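Local coordinates for CofB (Escherichia coli, PDB 5AX6), which serves as a trimeric minor pilin of the CFA/III type IVb pilus of enterotoxigenic Escherichia coli and probably takes part in pilus assembly, at residues Y419-S424 with Y472-L478. Residues are numbered along the deposited sequence; the frame is centred on the assembly and turned at random.
Sequences YQADFS and YLNPKFL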
loop_
_atom_site.group_PDB
_atom_site.type_symbol
_atom_site.label_atom_id
_atom_site.label_comp_id
_atom_site.label_asym_id
_atom_site.label_seq_id
_atom_site.Cartn_x
_atom_site.Cartn_y
_atom_site.Cartn_z
ATOM N N TYR A 419 -61.007 -13.123 -4.422
ATOM C CA TYR A 419 -60.160 -12.892 -3.255
ATOM C C TYR A 419 -59.551 -11.498 -3.373
ATOM O O TYR A 419 -58.809 -11.214 -4.315
ATOM C CB TYR A 419 -59.078 -13.975 -3.141
ATOM C CG TYR A 419 -59.644 -15.370 -2.927
ATOM C CD1 TYR A 419 -59.825 -15.882 -1.645
ATOM C CD2 TYR A 419 -60.014 -16.163 -4.005
ATOM C CE1 TYR A 419 -60.347 -17.146 -1.448
ATOM C CE2 TYR A 419 -60.544 -17.423 -3.818
ATOM C CZ TYR A 419 -60.709 -17.910 -2.538
ATOM O OH TYR A 419 -61.236 -19.168 -2.348
ATOM N N GLN A 420 -59.885 -10.625 -2.429
ATOM C CA GLN A 420 -59.498 -9.219 -2.532
ATOM C C GLN A 420 -58.148 -8.907 -1.866
ATOM O O GLN A 420 -57.455 -7.985 -2.282
ATOM C CB GLN A 420 -60.588 -8.322 -1.935
ATOM C CG GLN A 420 -61.921 -8.366 -2.688
ATOM C CD GLN A 420 -61.768 -8.118 -4.185
ATOM O OE1 GLN A 420 -60.873 -7.393 -4.628
ATOM N NE2 GLN A 420 -62.646 -8.731 -4.974
ATOM N N ALA A 421 -57.771 -9.671 -0.846
ATOM C CA ALA A 421 -56.496 -9.420 -0.164
ATOM C C ALA A 421 -55.324 -9.637 -1.121
ATOM O O ALA A 421 -55.304 -10.596 -1.890
ATOM C CB ALA A 421 -56.371 -10.307 1.068
ATOM N N ASP A 422 -54.348 -8.733 -1.084
ATOM C CA ASP A 422 -53.261 -8.751 -2.051
ATOM C C ASP A 422 -52.029 -8.081 -1.436
ATOM O O ASP A 422 -52.055 -6.891 -1.116
ATOM C CB ASP A 422 -53.692 -8.037 -3.344
ATOM C CG ASP A 422 -52.694 -8.193 -4.476
ATOM O OD1 ASP A 422 -51.489 -8.409 -4.219
ATOM O OD2 ASP A 422 -53.118 -8.086 -5.649
ATOM N N PHE A 423 -50.954 -8.840 -1.259
ATOM C CA PHE A 423 -49.767 -8.284 -0.612
ATOM C C PHE A 423 -48.611 -8.123 -1.598
ATOM O O PHE A 423 -47.441 -8.065 -1.208
ATOM C CB PHE A 423 -49.354 -9.165 0.580
ATOM C CG PHE A 423 -50.393 -9.233 1.675
ATOM C CD1 PHE A 423 -51.206 -8.138 1.950
ATOM C CD2 PHE A 423 -50.551 -10.382 2.433
ATOM C CE1 PHE A 423 -52.165 -8.194 2.950
ATOM C CE2 PHE A 423 -51.509 -10.453 3.454
ATOM C CZ PHE A 423 -52.325 -9.360 3.708
ATOM N N SER A 424 -48.934 -8.014 -2.881
ATOM C CA SER A 424 -47.891 -7.948 -3.893
ATOM C C SER A 424 -47.041 -6.675 -3.771
ATOM O O SER A 424 -45.887 -6.660 -4.196
ATOM C CB SER A 424 -48.502 -8.056 -5.299
ATOM O OG SER A 424 -49.319 -6.939 -5.588
ATOM N N TYR A 472 -54.981 -23.379 0.558
ATOM C CA TYR A 472 -54.618 -22.515 -0.555
ATOM C C TYR A 472 -53.177 -22.780 -0.995
ATOM O O TYR A 472 -52.305 -23.056 -0.153
ATOM C CB TYR A 472 -54.763 -21.035 -0.174
ATOM C CG TYR A 472 -56.148 -20.571 0.223
ATOM C CD1 TYR A 472 -57.279 -20.926 -0.511
ATOM C CD2 TYR A 472 -56.319 -19.739 1.328
ATOM C CE1 TYR A 472 -58.549 -20.475 -0.134
ATOM C CE2 TYR A 472 -57.564 -19.292 1.711
ATOM C CZ TYR A 472 -58.677 -19.656 0.977
ATOM O OH TYR A 472 -59.907 -19.187 1.369
ATOM N N LEU A 473 -52.933 -22.679 -2.303
ATOM C CA LEU A 473 -51.600 -22.807 -2.880
ATOM C C LEU A 473 -51.034 -21.462 -3.331
ATOM O O LEU A 473 -51.676 -20.743 -4.089
ATOM C CB LEU A 473 -51.626 -23.762 -4.078
ATOM C CG LEU A 473 -50.314 -23.887 -4.854
ATOM C CD1 LEU A 473 -49.263 -24.600 -4.006
ATOM C CD2 LEU A 473 -50.523 -24.616 -6.181
ATOM N N ASN A 474 -49.827 -21.130 -2.876
ATOM C CA ASN A 474 -49.121 -19.926 -3.322
ATOM C C ASN A 474 -49.991 -18.679 -3.475
ATOM O O ASN A 474 -50.071 -18.106 -4.564
ATOM C CB ASN A 474 -48.427 -20.195 -4.657
ATOM C CG ASN A 474 -47.463 -21.361 -4.588
ATOM O OD1 ASN A 474 -46.871 -21.637 -3.542
ATOM N ND2 ASN A 474 -47.304 -22.064 -5.708
ATOM N N PRO A 475 -50.639 -18.249 -2.390
ATOM C CA PRO A 475 -51.629 -17.167 -2.438
ATOM C C PRO A 475 -51.044 -15.743 -2.421
ATOM O O PRO A 475 -50.045 -15.489 -1.747
ATOM C CB PRO A 475 -52.463 -17.404 -1.179
ATOM C CG PRO A 475 -51.569 -18.125 -0.248
ATOM C CD PRO A 475 -50.523 -18.848 -1.048
ATOM N N LYS A 476 -51.681 -14.831 -3.154
ATOM C CA LYS A 476 -51.249 -13.432 -3.197
ATOM C C LYS A 476 -51.430 -12.738 -1.855
ATOM O O LYS A 476 -50.921 -11.626 -1.654
ATOM C CB LYS A 476 -52.025 -12.655 -4.266
ATOM C CG LYS A 476 -53.533 -12.669 -4.016
ATOM C CD LYS A 476 -54.268 -11.722 -4.942
ATOM C CE LYS A 476 -55.770 -11.757 -4.651
ATOM N NZ LYS A 476 -56.564 -11.012 -5.662
ATOM N N PHE A 477 -52.171 -13.366 -0.946
ATOM C CA PHE A 477 -52.341 -12.788 0.383
ATOM C C PHE A 477 -51.426 -13.457 1.413
ATOM O O PHE A 477 -51.734 -13.523 2.611
ATOM C CB PHE A 477 -53.812 -12.839 0.834
ATOM C CG PHE A 477 -54.535 -14.114 0.482
ATOM C CD1 PHE A 477 -54.460 -15.224 1.313
ATOM C CD2 PHE A 477 -55.332 -14.186 -0.662
ATOM C CE1 PHE A 477 -55.153 -16.400 1.000
ATOM C CE2 PHE A 477 -56.023 -15.359 -0.982
ATOM C CZ PHE A 477 -55.932 -16.458 -0.148
ATOM N N LEU A 478 -50.283 -13.929 0.921
ATOM C CA LEU A 478 -49.163 -14.356 1.753
ATOM C C LEU A 478 -47.925 -13.745 1.130
ATOM O O LEU A 478 -47.671 -13.937 -0.062
ATOM C CB LEU A 478 -49.036 -15.886 1.818
ATOM C CG LEU A 478 -47.785 -16.420 2.521
ATOM C CD1 LEU A 478 -47.777 -15.996 3.984
ATOM C CD2 LEU A 478 -47.657 -17.958 2.411
HETATM O O HOH W 1 -62.231 -19.647 0.046
HETATM O O HOH W 2 -55.782 -8.610 -6.140
#
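Lys476 NZ is gripped by three partners: the carbonyl oxygen of Tyr419, a water and Ser357 OG. It donates to Tyr419 O over 2.6 Å, tilted 22° from the carbonyl plane. The lysine chain runs extended beyond CG, which carries the ammonium past Ala421 to Tyr419. On the way, CE passes 3.0 Å from Ala421 O, a buried oxygen with no hydrogen-bond partner. Asp422 crosses the chain at about a right angle and makes no salt bridge; the water joins its OD2 to NZ. With an alanine at Lys476, Tyr419 O would probably lose this donor and Asp422 its water-linked positive charge. At the other end of the lysine, the backbone O accepts from Phe423 N at 2.8 Å, nearly straight at 165°. The Phe423 ring meets the Phe477 carbonyl obliquely, with Phe423 CE2 3.2 Å from Phe477 O. Asp422 OD1 closes an Asx turn by accepting from Ser424 N, and Ser424 OG reaches it from above the carboxylate plane.

Beside these bonds, Tyr419, Tyr472 and Phe477 form an aromatic cluster. The Tyr419 and Phe477 planes are near parallel but slid apart, so the rings barely overlap; Phe477 CE2 packs on Tyr419 CD1 at 3.9 Å. Ala421 CB rests on Phe477 CB at 3.6 Å. The two tyrosine rings meet obliquely, with Tyr472 OH at the Tyr419 edge, 3.5 Å from CE1. A second water bridges their hydroxyls, and Tyr472 OH also bonds to Asp411 O.

The contact ties the loop between strands 398-409 and 438-448 to the connection between strands 468-473 and 478-487, which holds the type I turn from Pro475 to Leu478. Helix 359-362 packs on Tyr419 and Phe477, while Val409 of strand 398-409 lies against Ala421, Phe423 and Phe477.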